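Local coordinates for aminopeptidase N (Francisella tularensis subsp. tularensis, PDB 5DLL), which catalyses, with zinc, the release of N-terminal amino acids from peptides as an M1-family aminopeptidase, probably helping to degrade intracellular peptides, at residues V155-D160 with P165-N170; K247-E250 with G254-Y257. All blocks are in the same frame, centred on the assembly; numbering follows the deposited sequence.

Contact 1 lies in the N-terminal domain, contact 2 in the peptidase M1 domain that holds the zinc; their centres are 29 Å apart and their nearest atoms about 8 Å. The five-stranded sheet containing strands 207-214 and 220-227 is met by both: Ile-166 and Leu-168 of contact 1 touch Tyr-226, and Glu-250 of contact 2 bonds to Tyr-213. Contact 2 is the closer to the catalytic centre, the side chain of Asp-249 standing about 13 Å from the zinc ion and about 9 Å from that of its ligand His-313. Contact 1 is near a different metal, with the side chain of Val-155 about 12 Å from the bound sodium.

Contact 1: residues V155-D160 with P165-N170; sequences VKIIAD and PIILSN
Ile-157 and Ile-167 meet between two nearly antiparallel strands (160°) whose axes approach to 7.9 Å, too far for backbone pairing, so the two chains touch through side chains. Strand 150-160 bonds instead to strands 26-36 and 183-191, and strand 166-169 is an outermost strand of a separate four-stranded sheet; the contact therefore packs the two sheets face to face, with the edge strand 166-169 over strand 150-160, within the N-terminal domain. The two isoleucines slide past one another in opposite directions, their CG2 methyls meeting at 4.0 Å. Beyond that crossing each reaches the opposite backbone with its longer branch. CD1 of Ile-157 lies against the carbonyl of Leu-168 and also meets CB of Ser-169 at 4.1 Å. In return CD1 of Ile-167 comes within 3.7 Å of O of Ile-157. In Ile-167, with chi1 44°, CG1 leads off to one side and CG2 leans towards the facing strand, and the extended second torsion (chi2 173°) then turns CD1 to the backbone of Ile-157. CG2 also touches CB of Ala-159 at 4.3 Å, closing the apolar row towards the turn. At the other end CG1 of Val-155 packs on OG of Ser-169 at 3.8 Å. That hydroxyl is spoken for elsewhere, by a hydrogen bond with the backbone O of Ala-200. The carbonyl O of Ile-167 likewise accepts from NE1 of Trp-188, a residue of strand 183-191, while Leu-201 and Ala-203 border the isoleucines from the neighbouring strand. With the Ser-169 hydroxyl and the Ile-167 carbonyl bonded elsewhere in the domain, cohesion between these segments rests mainly on dispersion and the burial of aliphatic groups.

Contact 2: residues K247-E250 with G254-Y257; sequences KWDE and GLEY
Leu-255 turns CG beside its backbone N and anti to its carbonyl carbon (chi1 -63°), which carries CG and CD1 past the carboxylate of Asp-249; CD1 is 3.5 Å from OD1, and CB, placed by the backbone, is 3.7 Å from the same oxygen. The polar demand of OD1 is met by a salt bridge to Arg-338 of helix 328-346; the arginine also touches Leu-255, so the leucine packs beside the ion pair. The backbones join at the C-terminal end of helix 236-253, where Gly-254 leaves the helical conformation with positive phi and redirects the chain. Leu-255 N donates an almost straight bond to Asp-249 O at 3.1 Å (175° at the hydrogen). A weak bond of equal length joins Gly-254 N to Glu-250 O. The glycine ends the helix and starts the loop leading to strand 261-267. On the loop's other side the extended side chain of Glu-250 passes CG by Leu-255 O, 3.6 Å away, and brings OE2 as close to CG of Glu-256. The two carboxylates are turned 82° apart, with their OE2 atoms 4.9 Å from each other. The mutual repulsion expected of such like charges is probably eased by separate donors: Tyr-213 OH and Lys-216 N at Glu-250, and the hydroxyls of Ser-217 and Thr-215 at Glu-256.

Contact 1: residues V155-D160 with P165-N170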
ATOM      1  N   VAL A 155       3.184 -27.631 -16.725  1.00 36.80           N
ATOM      2  CA  VAL A 155       2.751 -28.169 -15.436  1.00 35.60           C
ATOM      3  C   VAL A 155       1.524 -29.066 -15.598  1.00 36.53           C
ATOM      4  O   VAL A 155       0.463 -28.582 -15.970  1.00 41.04           O
ATOM      5  CB  VAL A 155       2.397 -27.016 -14.454  1.00 34.44           C
ATOM      6  CG1 VAL A 155       1.853 -27.556 -13.133  1.00 33.64           C
ATOM      7  CG2 VAL A 155       3.602 -26.108 -14.217  1.00 31.58           C
ATOM      8  N   LYS A 156       1.668 -30.361 -15.316  1.00 39.50           N
ATOM      9  CA  LYS A 156       0.514 -31.269 -15.248  1.00 41.64           C
ATOM     10  C   LYS A 156       0.042 -31.402 -13.800  1.00 41.77           C
ATOM     11  O   LYS A 156       0.856 -31.372 -12.882  1.00 43.54           O
ATOM     12  CB  LYS A 156       0.853 -32.654 -15.818  1.00 42.13           C
ATOM     13  CG  LYS A 156      -0.366 -33.562 -15.977  1.00 44.47           C
ATOM     14  CD  LYS A 156       0.003 -34.988 -16.356  1.00 51.54           C
ATOM     15  CE  LYS A 156       0.661 -35.082 -17.726  1.00 56.50           C
ATOM     16  NZ  LYS A 156       0.689 -36.486 -18.222  1.00 56.87           N
ATOM     17  N   ILE A 157      -1.269 -31.548 -13.605  1.00 42.29           N
ATOM     18  CA  ILE A 157      -1.850 -31.750 -12.273  1.00 41.19           C
ATOM     19  C   ILE A 157      -2.815 -32.932 -12.299  1.00 42.54           C
ATOM     20  O   ILE A 157      -3.777 -32.922 -13.061  1.00 43.90           O
ATOM     21  CB  ILE A 157      -2.626 -30.502 -11.784  1.00 41.99           C
ATOM     22  CG1 ILE A 157      -1.733 -29.257 -11.812  1.00 43.27           C
ATOM     23  CG2 ILE A 157      -3.171 -30.723 -10.376  1.00 41.49           C
ATOM     24  CD1 ILE A 157      -2.459 -27.977 -11.454  1.00 44.81           C
ATOM     25  N   ILE A 158      -2.566 -33.934 -11.453  1.00 43.39           N
ATOM     26  CA  ILE A 158      -3.449 -35.100 -11.325  1.00 41.36           C
ATOM     27  C   ILE A 158      -4.117 -35.082  -9.953  1.00 40.55           C
ATOM     28  O   ILE A 158      -3.453 -34.843  -8.952  1.00 41.21           O
ATOM     29  CB  ILE A 158      -2.663 -36.414 -11.512  1.00 40.54           C
ATOM     30  CG1 ILE A 158      -1.944 -36.413 -12.868  1.00 40.94           C
ATOM     31  CG2 ILE A 158      -3.596 -37.613 -11.414  1.00 42.77           C
ATOM     32  CD1 ILE A 158      -0.963 -37.548 -13.062  1.00 40.05           C
ATOM     33  N   ALA A 159      -5.425 -35.326  -9.906  1.00 44.30           N
ATOM     34  CA  ALA A 159      -6.170 -35.289  -8.638  1.00 47.02           C
ATOM     35  C   ALA A 159      -7.550 -35.951  -8.725  1.00 51.39           C
ATOM     36  O   ALA A 159      -7.995 -36.350  -9.800  1.00 54.82           O
ATOM     37  CB  ALA A 159      -6.319 -33.848  -8.166  1.00 45.13           C
ATOM     38  N   ASP A 160      -8.214 -36.055  -7.576  1.00 52.40           N
ATOM     39  CA  ASP A 160      -9.567 -36.601  -7.490  1.00 59.50           C
ATOM     40  C   ASP A 160     -10.581 -35.625  -8.096  1.00 58.34           C
ATOM     41  O   ASP A 160     -10.512 -34.422  -7.846  1.00 64.56           O
ATOM     42  CB  ASP A 160      -9.913 -36.882  -6.021  1.00 61.88           C
ATOM     43  CG  ASP A 160     -11.225 -37.634  -5.852  1.00 68.64           C
ATOM     44  OD1 ASP A 160     -11.413 -38.675  -6.519  1.00 76.29           O
ATOM     45  OD2 ASP A 160     -12.064 -37.190  -5.040  1.00 65.41           O
ATOM     46  N   PRO A 165     -12.344 -30.670  -8.534  1.00 48.98           N
ATOM     47  CA  PRO A 165     -12.726 -30.496  -9.942  1.00 50.37           C
ATOM     48  C   PRO A 165     -12.020 -29.309 -10.608  1.00 49.81           C
ATOM     49  O   PRO A 165     -11.873 -29.282 -11.836  1.00 45.52           O
ATOM     50  CB  PRO A 165     -14.245 -30.274  -9.874  1.00 50.52           C
ATOM     51  CG  PRO A 165     -14.511 -29.783  -8.488  1.00 52.82           C
ATOM     52  CD  PRO A 165     -13.462 -30.401  -7.610  1.00 49.76           C
ATOM     53  N   ILE A 166     -11.597 -28.338  -9.803  1.00 43.57           N
ATOM     54  CA  ILE A 166     -10.872 -27.181 -10.304  1.00 43.57           C
ATOM     55  C   ILE A 166      -9.396 -27.395 -10.018  1.00 42.03           C
ATOM     56  O   ILE A 166      -8.996 -27.461  -8.857  1.00 43.04           O
ATOM     57  CB  ILE A 166     -11.367 -25.878  -9.634  1.00 43.98           C
ATOM     58  CG1 ILE A 166     -12.855 -25.645  -9.946  1.00 45.16           C
ATOM     59  CG2 ILE A 166     -10.520 -24.682 -10.056  1.00 43.23           C
ATOM     60  CD1 ILE A 166     -13.202 -25.593 -11.422  1.00 40.67           C
ATOM     61  N   ILE A 167      -8.598 -27.520 -11.077  1.00 40.33           N
ATOM     62  CA  ILE A 167      -7.153 -27.738 -10.950  1.00 43.00           C
ATOM     63  C   ILE A 167      -6.394 -26.747 -11.834  1.00 44.23           C
ATOM     64  O   ILE A 167      -6.343 -26.896 -13.054  1.00 45.22           O
ATOM     65  CB  ILE A 167      -6.750 -29.204 -11.263  1.00 48.05           C
ATOM     66  CG1 ILE A 167      -7.467 -29.742 -12.508  1.00 45.09           C
ATOM     67  CG2 ILE A 167      -7.077 -30.106 -10.075  1.00 48.80           C
ATOM     68  CD1 ILE A 167      -6.974 -31.105 -12.947  1.00 44.07           C
ATOM     69  N   LEU A 168      -5.811 -25.728 -11.199  1.00 43.35           N
ATOM     70  CA  LEU A 168      -5.271 -24.573 -11.906  1.00 41.32           C
ATOM     71  C   LEU A 168      -3.774 -24.399 -11.694  1.00 39.49           C
ATOM     72  O   LEU A 168      -3.222 -24.831 -10.685  1.00 35.66           O
ATOM     73  CB  LEU A 168      -5.976 -23.299 -11.440  1.00 42.96           C
ATOM     74  CG  LEU A 168      -7.498 -23.342 -11.307  1.00 46.17           C
ATOM     75  CD1 LEU A 168      -8.002 -21.982 -10.854  1.00 48.87           C
ATOM     76  CD2 LEU A 168      -8.161 -23.763 -12.611  1.00 45.98           C
ATOM     77  N   SER A 169      -3.135 -23.753 -12.667  1.00 38.29           N
ATOM     78  CA  SER A 169      -1.750 -23.310 -12.559  1.00 36.23           C
ATOM     79  C   SER A 169      -1.514 -22.210 -13.589  1.00 35.73           C
ATOM     80  O   SER A 169      -2.464 -21.725 -14.196  1.00 39.03           O
ATOM     81  CB  SER A 169      -0.774 -24.473 -12.760  1.00 37.47           C
ATOM     82  OG  SER A 169       0.553 -24.068 -12.454  1.00 36.46           O
ATOM     83  N   ASN A 170      -0.257 -21.828 -13.798  1.00 38.98           N
ATOM     84  CA  ASN A 170       0.063 -20.668 -14.642  1.00 41.11           C
ATOM     85  C   ASN A 170      -0.088 -20.938 -16.142  1.00 41.29           C
ATOM     86  O   ASN A 170       0.311 -21.997 -16.636  1.00 49.55           O
ATOM     87  CB  ASN A 170       1.489 -20.166 -14.378  1.00 37.44           C
ATOM     88  CG  ASN A 170       1.838 -20.147 -12.914  1.00 34.10           C
ATOM     89  OD1 ASN A 170       2.298 -21.145 -12.369  1.00 38.59           O
ATOM     90  ND2 ASN A 170       1.628 -19.013 -12.269  1.00 37.16           N
TER

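Contact 2: residues K247-E250 with G254-Y257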
ATOM      1  N   LYS A 247      -7.668  -2.526 -19.682  1.00 42.32           N
ATOM      2  CA  LYS A 247      -7.880  -1.423 -20.625  1.00 39.42           C
ATOM      3  C   LYS A 247      -6.951  -0.243 -20.359  1.00 39.15           C
ATOM      4  O   LYS A 247      -6.433   0.362 -21.296  1.00 42.06           O
ATOM      5  CB  LYS A 247      -9.335  -0.957 -20.556  1.00 41.33           C
ATOM      6  CG  LYS A 247      -9.683   0.216 -21.460  1.00 43.11           C
ATOM      7  CD  LYS A 247     -11.168   0.539 -21.375  1.00 49.09           C
ATOM      8  CE  LYS A 247     -11.472   1.939 -21.890  1.00 57.58           C
ATOM      9  NZ  LYS A 247     -11.077   2.117 -23.315  1.00 65.40           N
ATOM     10  N   TRP A 248      -6.750   0.085 -19.086  1.00 34.42           N
ATOM     11  CA  TRP A 248      -5.923   1.226 -18.708  1.00 35.82           C
ATOM     12  C   TRP A 248      -4.464   0.990 -19.062  1.00 35.92           C
ATOM     13  O   TRP A 248      -3.739   1.922 -19.416  1.00 38.64           O
ATOM     14  CB  TRP A 248      -6.047   1.505 -17.214  1.00 37.01           C
ATOM     15  CG  TRP A 248      -5.170   2.620 -16.752  1.00 38.08           C
ATOM     16  CD1 TRP A 248      -5.442   3.952 -16.803  1.00 40.35           C
ATOM     17  CD2 TRP A 248      -3.871   2.498 -16.165  1.00 38.98           C
ATOM     18  NE1 TRP A 248      -4.395   4.672 -16.282  1.00 43.30           N
ATOM     19  CE2 TRP A 248      -3.416   3.801 -15.880  1.00 41.04           C
ATOM     20  CE3 TRP A 248      -3.049   1.411 -15.843  1.00 39.40           C
ATOM     21  CZ2 TRP A 248      -2.173   4.049 -15.287  1.00 39.28           C
ATOM     22  CZ3 TRP A 248      -1.811   1.662 -15.258  1.00 37.48           C
ATOM     23  CH2 TRP A 248      -1.388   2.970 -14.987  1.00 36.11           C
ATOM     24  N   ASP A 249      -4.041  -0.262 -18.957  1.00 36.77           N
ATOM     25  CA  ASP A 249      -2.672  -0.631 -19.258  1.00 36.35           C
ATOM     26  C   ASP A 249      -2.449  -0.518 -20.759  1.00 38.72           C
ATOM     27  O   ASP A 249      -1.413   0.001 -21.194  1.00 38.53           O
ATOM     28  CB  ASP A 249      -2.379  -2.054 -18.770  1.00 39.10           C
ATOM     29  CG  ASP A 249      -1.005  -2.190 -18.124  1.00 40.99           C
ATOM     30  OD1 ASP A 249      -0.186  -1.249 -18.207  1.00 34.96           O
ATOM     31  OD2 ASP A 249      -0.740  -3.253 -17.517  1.00 46.35           O
ATOM     32  N   GLU A 250      -3.425  -0.989 -21.541  1.00 35.18           N
ATOM     33  CA  GLU A 250      -3.397  -0.822 -23.000  1.00 36.53           C
ATOM     34  C   GLU A 250      -3.390   0.654 -23.387  1.00 37.54           C
ATOM     35  O   GLU A 250      -2.509   1.107 -24.119  1.00 37.73           O
ATOM     36  CB  GLU A 250      -4.593  -1.509 -23.664  1.00 35.99           C
ATOM     37  CG  GLU A 250      -4.500  -3.024 -23.704  1.00 37.56           C
ATOM     38  CD  GLU A 250      -5.703  -3.679 -24.357  1.00 36.48           C
ATOM     39  OE1 GLU A 250      -6.783  -3.062 -24.402  1.00 46.82           O
ATOM     40  OE2 GLU A 250      -5.575  -4.825 -24.827  1.00 36.85           O
ATOM     41  N   GLY A 254       0.470   0.974 -23.261  1.00 38.32           N
ATOM     42  CA  GLY A 254       0.677   0.173 -24.461  1.00 38.57           C
ATOM     43  C   GLY A 254       1.011  -1.270 -24.125  1.00 42.14           C
ATOM     44  O   GLY A 254       1.734  -1.938 -24.869  1.00 48.54           O
ATOM     45  N   LEU A 255       0.477  -1.753 -23.003  1.00 39.56           N
ATOM     46  CA  LEU A 255       0.758  -3.101 -22.517  1.00 37.00           C
ATOM     47  C   LEU A 255      -0.474  -3.989 -22.622  1.00 39.83           C
ATOM     48  O   LEU A 255      -1.467  -3.802 -21.906  1.00 42.03           O
ATOM     49  CB  LEU A 255       1.260  -3.058 -21.072  1.00 33.36           C
ATOM     50  CG  LEU A 255       2.586  -2.308 -20.901  1.00 33.93           C
ATOM     51  CD1 LEU A 255       2.929  -2.128 -19.429  1.00 34.16           C
ATOM     52  CD2 LEU A 255       3.715  -3.009 -21.647  1.00 33.10           C
ATOM     53  N   GLU A 256      -0.382  -4.955 -23.531  1.00 43.15           N
ATOM     54  CA  GLU A 256      -1.424  -5.939 -23.769  1.00 44.39           C
ATOM     55  C   GLU A 256      -1.135  -7.224 -22.975  1.00 42.49           C
ATOM     56  O   GLU A 256       0.021  -7.653 -22.856  1.00 34.54           O
ATOM     57  CB  GLU A 256      -1.475  -6.238 -25.270  1.00 48.14           C
ATOM     58  CG  GLU A 256      -2.760  -6.885 -25.756  1.00 53.35           C
ATOM     59  CD  GLU A 256      -2.732  -7.189 -27.243  1.00 60.93           C
ATOM     60  OE1 GLU A 256      -2.054  -6.455 -27.998  1.00 64.76           O
ATOM     61  OE2 GLU A 256      -3.395  -8.163 -27.659  1.00 57.79           O
ATOM     62  N   TYR A 257      -2.188  -7.841 -22.441  1.00 42.64           N
ATOM     63  CA  TYR A 257      -2.057  -9.132 -21.765  1.00 36.95           C
ATOM     64  C   TYR A 257      -1.466 -10.157 -22.731  1.00 37.69           C
ATOM     65  O   TYR A 257      -1.693 -10.084 -23.936  1.00 36.04           O
ATOM     66  CB  TYR A 257      -3.413  -9.607 -21.237  1.00 36.75           C
ATOM     67  CG  TYR A 257      -3.344 -10.838 -20.343  1.00 35.92           C
ATOM     68  CD1 TYR A 257      -2.604 -10.830 -19.160  1.00 34.46           C
ATOM     69  CD2 TYR A 257      -4.038 -12.000 -20.670  1.00 37.04           C
ATOM     70  CE1 TYR A 257      -2.543 -11.950 -18.340  1.00 34.10           C
ATOM     71  CE2 TYR A 257      -3.987 -13.125 -19.856  1.00 38.30           C
ATOM     72  CZ  TYR A 257      -3.239 -13.093 -18.694  1.00 34.77           C
ATOM     73  OH  TYR A 257      -3.194 -14.201 -17.888  1.00 33.79           O
TER